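Local coordinates for protein tyrocidine synthase 2 (PDB 6TA8) that belongs to the nonribosomal peptide synthetases, large multidomain enzymes, and is represented here by a condensation domain, at residues Val166-Ser171 and Gly321-Gln326. Residues are numbered along the deposited sequence; the frame is centred on the assembly and turned at random.
Sequences VVDGVS and GWFTSQ
Val166 and Gly321 bring their backbones together, CA to CA 4.4 Å, and the CA of Gly321 makes a C-H...O contact of 3.2 Å with the carbonyl O of Val166; the segments part only after Asp168 and Trp322, one turning into helix 169-187 and the other running out toward strand 325-332. The carboxylate of Asp168 makes the main polar contact. With CG between its backbone N and carbonyl carbon (chi1 58°), the group reaches across to the 321-323 backbone. OD2 accepts from the amide of Phe323 at 3.1 Å, and this N-H comes down on the carboxylate from well above its plane, 57° out of it. The same oxygen lies near the plane of the Phe323 ring, at its edge. OD1 accepts within 166-171: as N-cap of the helix, Asp168 accepts from Ser171 N at 3.0 Å, nearly along the C-O bond. Asp168 and Gly169 close the HHxxxDG signature of condensation domains, whose second histidine is His164, and the contact ties this turn, after strand 155-163 of one sheet, to the loop entering an outermost strand of the six-stranded sheet. Arg307 forms a salt bridge with OD2, donates to Ser171 OG and lies against the Phe323 ring in a cation-pi contact. Ser171 OG faces two acceptors, Gly321 O at 2.8 Å and Asp168 OD1, and its single proton could serve either. Those two oxygens lie 2.9 Å apart and, both being acceptors, cannot bond to each other; the Ser171 hydroxyl is beside both. On Trp322, CG anti to the backbone N (chi1 -163°) sets CD1 3.6 Å from Val167 O, obliquely to the indole, which also stacks on His164.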
ATOM      1  N   VAL A 166       8.609  -6.443   1.092  1.00 39.16           N
ATOM      2  CA  VAL A 166       8.607  -6.996   2.444  1.00 27.78           C
ATOM      3  C   VAL A 166       7.846  -6.096   3.411  1.00 31.03           C
ATOM      4  O   VAL A 166       7.887  -6.312   4.627  1.00 34.59           O
ATOM      5  CB  VAL A 166      10.046  -7.225   2.945  1.00 38.83           C
ATOM      6  CG1 VAL A 166      10.696  -8.390   2.213  1.00 42.81           C
ATOM      7  CG2 VAL A 166      10.873  -5.957   2.784  1.00 33.76           C
ATOM      8  N   VAL A 167       7.150  -5.083   2.891  1.00 29.17           N
ATOM      9  CA  VAL A 167       6.421  -4.134   3.726  1.00 29.32           C
ATOM     10  C   VAL A 167       5.146  -3.708   3.013  1.00 34.89           C
ATOM     11  O   VAL A 167       5.051  -3.745   1.784  1.00 36.10           O
ATOM     12  CB  VAL A 167       7.261  -2.879   4.073  1.00 34.73           C
ATOM     13  CG1 VAL A 167       8.270  -3.183   5.171  1.00 32.92           C
ATOM     14  CG2 VAL A 167       7.948  -2.340   2.830  1.00 29.63           C
ATOM     15  N   ASP A 168       4.160  -3.289   3.802  1.00 27.86           N
ATOM     16  CA  ASP A 168       2.946  -2.672   3.284  1.00 24.70           C
ATOM     17  C   ASP A 168       2.467  -1.641   4.303  1.00 29.57           C
ATOM     18  O   ASP A 168       3.177  -1.313   5.258  1.00 31.19           O
ATOM     19  CB  ASP A 168       1.884  -3.731   2.955  1.00 37.30           C
ATOM     20  CG  ASP A 168       1.504  -4.586   4.154  1.00 32.52           C
ATOM     21  OD1 ASP A 168       2.056  -4.383   5.254  1.00 36.71           O
ATOM     22  OD2 ASP A 168       0.642  -5.475   3.988  1.00 38.46           O
ATOM     23  N   GLY A 169       1.249  -1.135   4.100  1.00 35.22           N
ATOM     24  CA  GLY A 169       0.750  -0.062   4.950  1.00 29.82           C
ATOM     25  C   GLY A 169       0.662  -0.454   6.413  1.00 41.99           C
ATOM     26  O   GLY A 169       1.103   0.287   7.295  1.00 43.20           O
ATOM     27  N   VAL A 170       0.088  -1.627   6.692  1.00 35.19           N
ATOM     28  CA  VAL A 170      -0.049  -2.074   8.075  1.00 36.74           C
ATOM     29  C   VAL A 170       1.319  -2.348   8.687  1.00 38.53           C
ATOM     30  O   VAL A 170       1.547  -2.084   9.874  1.00 43.08           O
ATOM     31  CB  VAL A 170      -0.966  -3.310   8.149  1.00 41.11           C
ATOM     32  CG1 VAL A 170      -1.033  -3.846   9.572  1.00 32.62           C
ATOM     33  CG2 VAL A 170      -2.358  -2.969   7.641  1.00 40.53           C
ATOM     34  N   SER A 171       2.254  -2.873   7.888  1.00 36.88           N
ATOM     35  CA  SER A 171       3.597  -3.142   8.393  1.00 37.65           C
ATOM     36  C   SER A 171       4.290  -1.870   8.865  1.00 41.68           C
ATOM     37  O   SER A 171       5.089  -1.913   9.806  1.00 44.51           O
ATOM     38  CB  SER A 171       4.436  -3.832   7.316  1.00 41.14           C
ATOM     39  OG  SER A 171       3.855  -5.063   6.920  1.00 36.55           O
ATOM     40  N   GLY A 321       5.246  -7.563   6.431  1.00 26.80           N
ATOM     41  CA  GLY A 321       5.357  -8.196   5.131  1.00 24.63           C
ATOM     42  C   GLY A 321       4.497  -7.464   4.129  1.00 24.84           C
ATOM     43  O   GLY A 321       3.838  -6.470   4.449  1.00 27.59           O
ATOM     44  N   TRP A 322       4.518  -7.967   2.897  1.00 31.22           N
ATOM     45  CA  TRP A 322       3.693  -7.430   1.814  1.00 36.14           C
ATOM     46  C   TRP A 322       2.469  -8.331   1.681  1.00 34.17           C
ATOM     47  O   TRP A 322       2.480  -9.324   0.952  1.00 36.77           O
ATOM     48  CB  TRP A 322       4.481  -7.339   0.512  1.00 29.06           C
ATOM     49  CG  TRP A 322       3.842  -6.436  -0.505  1.00 28.77           C
ATOM     50  CD1 TRP A 322       2.786  -5.596  -0.303  1.00 32.37           C
ATOM     51  CD2 TRP A 322       4.215  -6.287  -1.881  1.00 32.43           C
ATOM     52  NE1 TRP A 322       2.479  -4.932  -1.466  1.00 37.31           N
ATOM     53  CE2 TRP A 322       3.343  -5.337  -2.449  1.00 37.95           C
ATOM     54  CE3 TRP A 322       5.204  -6.861  -2.686  1.00 37.59           C
ATOM     55  CZ2 TRP A 322       3.430  -4.950  -3.785  1.00 38.10           C
ATOM     56  CZ3 TRP A 322       5.288  -6.473  -4.012  1.00 36.52           C
ATOM     57  CH2 TRP A 322       4.406  -5.529  -4.548  1.00 35.33           C
ATOM     58  N   PHE A 323       1.404  -7.973   2.396  1.00 33.88           N
ATOM     59  CA  PHE A 323       0.176  -8.754   2.433  1.00 41.39           C
ATOM     60  C   PHE A 323      -0.899  -8.209   1.499  1.00 45.92           C
ATOM     61  O   PHE A 323      -2.040  -8.677   1.551  1.00 46.37           O
ATOM     62  CB  PHE A 323      -0.370  -8.810   3.862  1.00 38.41           C
ATOM     63  CG  PHE A 323       0.435  -9.675   4.791  1.00 39.53           C
ATOM     64  CD1 PHE A 323       1.681  -9.266   5.240  1.00 33.75           C
ATOM     65  CD2 PHE A 323      -0.062 -10.892   5.226  1.00 32.88           C
ATOM     66  CE1 PHE A 323       2.419 -10.061   6.099  1.00 35.42           C
ATOM     67  CE2 PHE A 323       0.669 -11.689   6.085  1.00 33.43           C
ATOM     68  CZ  PHE A 323       1.911 -11.274   6.521  1.00 38.44           C
ATOM     69  N   THR A 324      -0.558  -7.240   0.650  1.00 43.88           N
ATOM     70  CA  THR A 324      -1.555  -6.555  -0.164  1.00 42.33           C
ATOM     71  C   THR A 324      -2.315  -7.534  -1.051  1.00 45.71           C
ATOM     72  O   THR A 324      -1.717  -8.363  -1.742  1.00 54.05           O
ATOM     73  CB  THR A 324      -0.880  -5.480  -1.020  1.00 38.05           C
ATOM     74  OG1 THR A 324      -0.445  -4.405  -0.181  1.00 39.01           O
ATOM     75  CG2 THR A 324      -1.843  -4.939  -2.069  1.00 47.33           C
ATOM     76  N   SER A 325      -3.641  -7.437  -1.020  1.00 46.89           N
ATOM     77  CA  SER A 325      -4.517  -8.244  -1.857  1.00 48.92           C
ATOM     78  C   SER A 325      -5.235  -7.335  -2.843  1.00 45.23           C
ATOM     79  O   SER A 325      -5.847  -6.339  -2.442  1.00 45.73           O
ATOM     80  CB  SER A 325      -5.532  -9.015  -1.011  1.00 48.79           C
ATOM     81  OG  SER A 325      -6.564  -8.159  -0.551  1.00 48.03           O
ATOM     82  N   GLN A 326      -5.158  -7.676  -4.125  1.00 43.03           N
ATOM     83  CA  GLN A 326      -5.797  -6.912  -5.185  1.00 47.75           C
ATOM     84  C   GLN A 326      -6.948  -7.712  -5.778  1.00 45.05           C
ATOM     85  O   GLN A 326      -6.834  -8.925  -5.983  1.00 38.72           O
ATOM     86  CB  GLN A 326      -4.794  -6.545  -6.283  1.00 43.36           C
ATOM     87  CG  GLN A 326      -3.742  -5.535  -5.851  1.00 51.67           C
ATOM     88  CD  GLN A 326      -2.686  -5.301  -6.915  1.00 54.83           C
ATOM     89  OE1 GLN A 326      -2.393  -6.184  -7.720  1.00 50.53           O
ATOM     90  NE2 GLN A 326      -2.109  -4.105  -6.922  1.00 55.73           N
TER